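Local coordinates for protein glutaredoxin (Populus tremula x Populus tremuloides, PDB 2E7P) that binds a glutathione-ligated [2Fe-2S] cluster and probably reduces low-molecular-weight and protein disulfides with electrons from glutathione, at residues Ala9-Ala17 with Asp57-Trp68. Sequence-based numbering, arbitrary orientation.
With GSH (glutathione), chain H.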
loop_
_atom_site.group_PDB
_atom_site.type_symbol
_atom_site.label_atom_id
_atom_site.label_comp_id
_atom_site.label_asym_id
_atom_site.label_seq_id
_atom_site.Cartn_x
_atom_site.Cartn_y
_atom_site.Cartn_z
ATOM N N ALA C 9 12.667 -4.970 21.525
ATOM C CA ALA C 9 11.729 -4.690 20.423
ATOM C C ALA C 9 10.369 -5.330 20.671
ATOM O O ALA C 9 9.336 -4.724 20.419
ATOM C CB ALA C 9 12.301 -5.171 19.117
ATOM N N LEU C 10 10.379 -6.557 21.176
ATOM C CA LEU C 10 9.153 -7.239 21.509
ATOM C C LEU C 10 8.426 -6.487 22.624
ATOM O O LEU C 10 7.198 -6.301 22.570
ATOM C CB LEU C 10 9.436 -8.677 21.936
ATOM C CG LEU C 10 8.194 -9.468 22.373
ATOM C CD1 LEU C 10 7.157 -9.572 21.234
ATOM C CD2 LEU C 10 8.618 -10.837 22.849
ATOM N N LYS C 11 9.197 -6.056 23.623
ATOM C CA LYS C 11 8.690 -5.265 24.739
ATOM C C LYS C 11 8.015 -4.000 24.222
ATOM O O LYS C 11 6.887 -3.707 24.607
ATOM C CB LYS C 11 9.828 -4.890 25.708
ATOM C CG LYS C 11 9.338 -4.207 26.979
ATOM C CD LYS C 11 10.430 -4.090 28.016
ATOM C CE LYS C 11 9.840 -4.285 29.412
ATOM N NZ LYS C 11 9.315 -3.005 29.967
ATOM N N LYS C 12 8.725 -3.279 23.348
ATOM C CA LYS C 12 8.249 -2.029 22.768
ATOM C C LYS C 12 6.976 -2.245 21.910
ATOM O O LYS C 12 5.992 -1.505 22.067
ATOM C CB LYS C 12 9.370 -1.355 21.975
ATOM C CG LYS C 12 8.999 -0.024 21.407
ATOM C CD LYS C 12 10.112 0.491 20.541
ATOM C CE LYS C 12 10.036 1.980 20.351
ATOM N NZ LYS C 12 11.398 2.515 20.072
ATOM N N ALA C 13 6.966 -3.279 21.065
ATOM C CA ALA C 13 5.752 -3.614 20.279
ATOM C C ALA C 13 4.527 -3.895 21.157
ATOM O O ALA C 13 3.427 -3.389 20.906
ATOM C CB ALA C 13 6.018 -4.800 19.312
ATOM N N LYS C 14 4.703 -4.712 22.187
ATOM C CA LYS C 14 3.592 -5.022 23.088
ATOM C C LYS C 14 3.002 -3.781 23.776
ATOM O O LYS C 14 1.790 -3.680 23.948
ATOM C CB LYS C 14 3.992 -6.086 24.103
ATOM C CG LYS C 14 4.082 -7.492 23.498
ATOM C CD LYS C 14 4.146 -8.566 24.576
ATOM C CE LYS C 14 4.736 -9.868 24.039
ATOM N NZ LYS C 14 4.305 -11.002 24.906
ATOM N N GLU C 15 3.878 -2.848 24.150
ATOM C CA GLU C 15 3.472 -1.612 24.784
ATOM C C GLU C 15 2.660 -0.771 23.809
ATOM O O GLU C 15 1.563 -0.316 24.135
ATOM C CB GLU C 15 4.692 -0.806 25.207
ATOM C CG GLU C 15 5.415 -1.326 26.451
ATOM C CD GLU C 15 6.569 -0.415 26.849
ATOM O OE1 GLU C 15 6.272 0.739 27.285
ATOM O OE2 GLU C 15 7.755 -0.845 26.720
ATOM N N LEU C 16 3.231 -0.542 22.633
ATOM C CA LEU C 16 2.554 0.165 21.553
ATOM C C LEU C 16 1.169 -0.411 21.301
ATOM O O LEU C 16 0.209 0.333 21.234
ATOM C CB LEU C 16 3.386 0.142 20.271
ATOM C CG LEU C 16 4.611 1.039 20.299
ATOM C CD1 LEU C 16 5.461 0.809 19.045
ATOM C CD2 LEU C 16 4.260 2.551 20.461
ATOM N N ALA C 17 1.080 -1.736 21.230
ATOM C CA ALA C 17 -0.174 -2.437 20.878
ATOM C C ALA C 17 -1.326 -2.210 21.865
ATOM O O ALA C 17 -2.520 -2.281 21.491
ATOM C CB ALA C 17 0.092 -3.917 20.726
ATOM N N ASP C 57 13.483 1.948 14.317
ATOM C CA ASP C 57 13.391 0.540 14.686
ATOM C C ASP C 57 12.138 -0.161 14.080
ATOM O O ASP C 57 11.692 -1.200 14.574
ATOM C CB ASP C 57 13.382 0.434 16.208
ATOM C CG ASP C 57 12.219 1.159 16.810
ATOM O OD1 ASP C 57 11.719 2.103 16.145
ATOM O OD2 ASP C 57 11.803 0.778 17.921
ATOM N N GLY C 58 11.588 0.415 13.007
ATOM C CA GLY C 58 10.359 -0.117 12.385
ATOM C C GLY C 58 10.486 -1.572 12.000
ATOM O O GLY C 58 9.614 -2.378 12.275
ATOM N N SER C 59 11.612 -1.892 11.385
ATOM C CA SER C 59 11.956 -3.233 10.939
ATOM C C SER C 59 11.874 -4.216 12.108
ATOM O O SER C 59 11.242 -5.263 12.024
ATOM C CB SER C 59 13.402 -3.187 10.425
ATOM O OG SER C 59 13.508 -3.855 9.197
ATOM N N GLN C 60 12.531 -3.860 13.210
ATOM C CA GLN C 60 12.607 -4.735 14.384
ATOM C C GLN C 60 11.245 -4.894 15.061
ATOM O O GLN C 60 10.914 -5.977 15.552
ATOM C CB GLN C 60 13.641 -4.194 15.388
ATOM C CG GLN C 60 15.065 -4.106 14.840
ATOM C CD GLN C 60 15.382 -2.758 14.190
ATOM O OE1 GLN C 60 14.717 -2.318 13.238
ATOM N NE2 GLN C 60 16.421 -2.097 14.704
ATOM N N LEU C 61 10.473 -3.802 15.096
ATOM C CA LEU C 61 9.106 -3.829 15.611
ATOM C C LEU C 61 8.219 -4.754 14.807
ATOM O O LEU C 61 7.425 -5.505 15.379
ATOM C CB LEU C 61 8.523 -2.432 15.592
ATOM C CG LEU C 61 8.282 -1.642 16.880
ATOM C CD1 LEU C 61 9.117 -2.059 18.091
ATOM C CD2 LEU C 61 8.359 -0.119 16.615
ATOM N N GLN C 62 8.378 -4.711 13.483
ATOM C CA GLN C 62 7.621 -5.562 12.568
ATOM C C GLN C 62 7.925 -7.040 12.747
ATOM O O GLN C 62 7.002 -7.843 12.823
ATOM C CB GLN C 62 7.853 -5.168 11.116
ATOM C CG GLN C 62 6.766 -5.761 10.143
ATOM C CD GLN C 62 6.740 -5.040 8.814
ATOM O OE1 GLN C 62 7.216 -3.924 8.717
ATOM N NE2 GLN C 62 6.167 -5.667 7.782
ATOM N N SER C 63 9.210 -7.409 12.839
ATOM C CA SER C 63 9.542 -8.815 13.067
ATOM C C SER C 63 9.138 -9.281 14.472
ATOM O O SER C 63 8.649 -10.400 14.635
ATOM C CB SER C 63 11.004 -9.158 12.686
ATOM O OG SER C 63 11.901 -8.507 13.537
ATOM N N ALA C 64 9.254 -8.402 15.475
ATOM C CA ALA C 64 8.654 -8.668 16.797
ATOM C C ALA C 64 7.159 -8.940 16.661
ATOM O O ALA C 64 6.611 -9.806 17.353
ATOM C CB ALA C 64 8.874 -7.477 17.761
ATOM N N LEU C 65 6.470 -8.175 15.817
ATOM C CA LEU C 65 5.046 -8.405 15.657
ATOM C C LEU C 65 4.803 -9.738 14.944
ATOM O O LEU C 65 3.860 -10.454 15.285
ATOM C CB LEU C 65 4.353 -7.250 14.901
ATOM C CG LEU C 65 4.067 -5.980 15.722
ATOM C CD1 LEU C 65 3.815 -4.808 14.746
ATOM C CD2 LEU C 65 2.853 -6.203 16.624
ATOM N N ALA C 66 5.662 -10.062 13.984
ATOM C CA ALA C 66 5.603 -11.347 13.300
ATOM C C ALA C 66 5.747 -12.507 14.286
ATOM O O ALA C 66 4.876 -13.387 14.361
ATOM C CB ALA C 66 6.626 -11.418 12.206
ATOM N N HIS C 67 6.813 -12.473 15.084
ATOM C CA HIS C 67 7.045 -13.537 16.074
ATOM C C HIS C 67 5.884 -13.643 17.065
ATOM O O HIS C 67 5.451 -14.733 17.454
ATOM C CB HIS C 67 8.330 -13.262 16.846
ATOM C CG HIS C 67 9.573 -13.664 16.122
ATOM N ND1 HIS C 67 9.852 -14.973 15.792
ATOM C CD2 HIS C 67 10.628 -12.930 15.683
ATOM C CE1 HIS C 67 11.023 -15.031 15.177
ATOM N NE2 HIS C 67 11.524 -13.809 15.115
ATOM N N TRP C 68 5.354 -12.505 17.473
ATOM C CA TRP C 68 4.386 -12.535 18.554
ATOM C C TRP C 68 2.982 -12.918 18.079
ATOM O O TRP C 68 2.308 -13.776 18.696
ATOM C CB TRP C 68 4.452 -11.204 19.326
ATOM C CG TRP C 68 3.327 -10.904 20.274
ATOM C CD1 TRP C 68 2.740 -11.765 21.151
ATOM C CD2 TRP C 68 2.721 -9.629 20.494
ATOM N NE1 TRP C 68 1.751 -11.119 21.858
ATOM C CE2 TRP C 68 1.735 -9.801 21.486
ATOM C CE3 TRP C 68 2.914 -8.347 19.936
ATOM C CZ2 TRP C 68 0.922 -8.735 21.949
ATOM C CZ3 TRP C 68 2.084 -7.291 20.354
ATOM C CH2 TRP C 68 1.099 -7.493 21.349
HETATM N N1 GSH H . -4.057 -10.331 4.049
HETATM C CA1 GSH H . -3.311 -9.199 4.606
HETATM C C1 GSH H . -4.303 -8.236 5.193
HETATM O O11 GSH H . -3.956 -7.302 5.971
HETATM O O12 GSH H . -5.500 -8.433 4.883
HETATM C CB1 GSH H . -2.419 -8.584 3.517
HETATM C CG1 GSH H . -1.486 -7.471 4.049
HETATM C CD1 GSH H . -0.346 -7.192 3.107
HETATM O OE1 GSH H . -0.165 -7.858 2.099
HETATM N N2 GSH H . 0.500 -6.237 3.477
HETATM C CA2 GSH H . 1.674 -5.901 2.663
HETATM C C2 GSH H . 2.874 -5.870 3.585
HETATM O O2 GSH H . 2.770 -5.659 4.811
HETATM C CB2 GSH H . 1.465 -4.509 1.985
HETATM S SG2 GSH H . 0.104 -4.016 0.844
HETATM N N3 GSH H . 4.083 -6.077 3.056
HETATM C CA3 GSH H . 5.272 -6.025 3.859
HETATM C C3 GSH H . 5.477 -4.578 4.292
HETATM O O31 GSH H . 5.065 -3.616 3.599
HETATM O O32 GSH H . 6.085 -4.383 5.354
HETATM O O HOH W 1 10.208 3.904 17.823
#
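Asp57, at the N-cap position right before helix 58-69, meets Lys12 in a salt bridge: NZ of Lys12 lies 2.8 Å from OD2 of Asp57, reaching it from above the carboxylate plane, and a water links that same NZ to OD1. Leu61 is a knob among Ala9, Lys12, Ala13 and Leu16; its CD1 rests 3.5 Å from Ala9 O, and its CD2 meets Leu16 CD1. Gln62 faces the other way, its NE2 giving a nearly straight bond (177°) to the glutathione carboxylate oxygen O32. Ala64 has its CB 3.8 Å from Leu10 CA, and small residues here, with Ala9 and Ala13, let the helix axes approach to 8.4 Å at a crossing angle of -79°. Trp68 closes the contact as a second knob, its CB against Leu10 CD1. With CG anti to the backbone N (chi1 166°), its indole swings across to Lys14, whose CG sits over the six-membered ring, 3.5 Å from its centroid, while NZ makes a cation-pi contact with the five-membered ring; Ala17 CB touches the edge. Replacing Trp68 with an alanine would probably open a gap over Lys14 CG and beside Ala17 and leave the Lys14 ammonium without its aromatic partner. A salt bridge at one end and a cation-pi contact at the other thus flank an apolar middle, fastening helix 3-18 of this thioredoxin fold to the helix that carries Gln62 of the glutathione pocket.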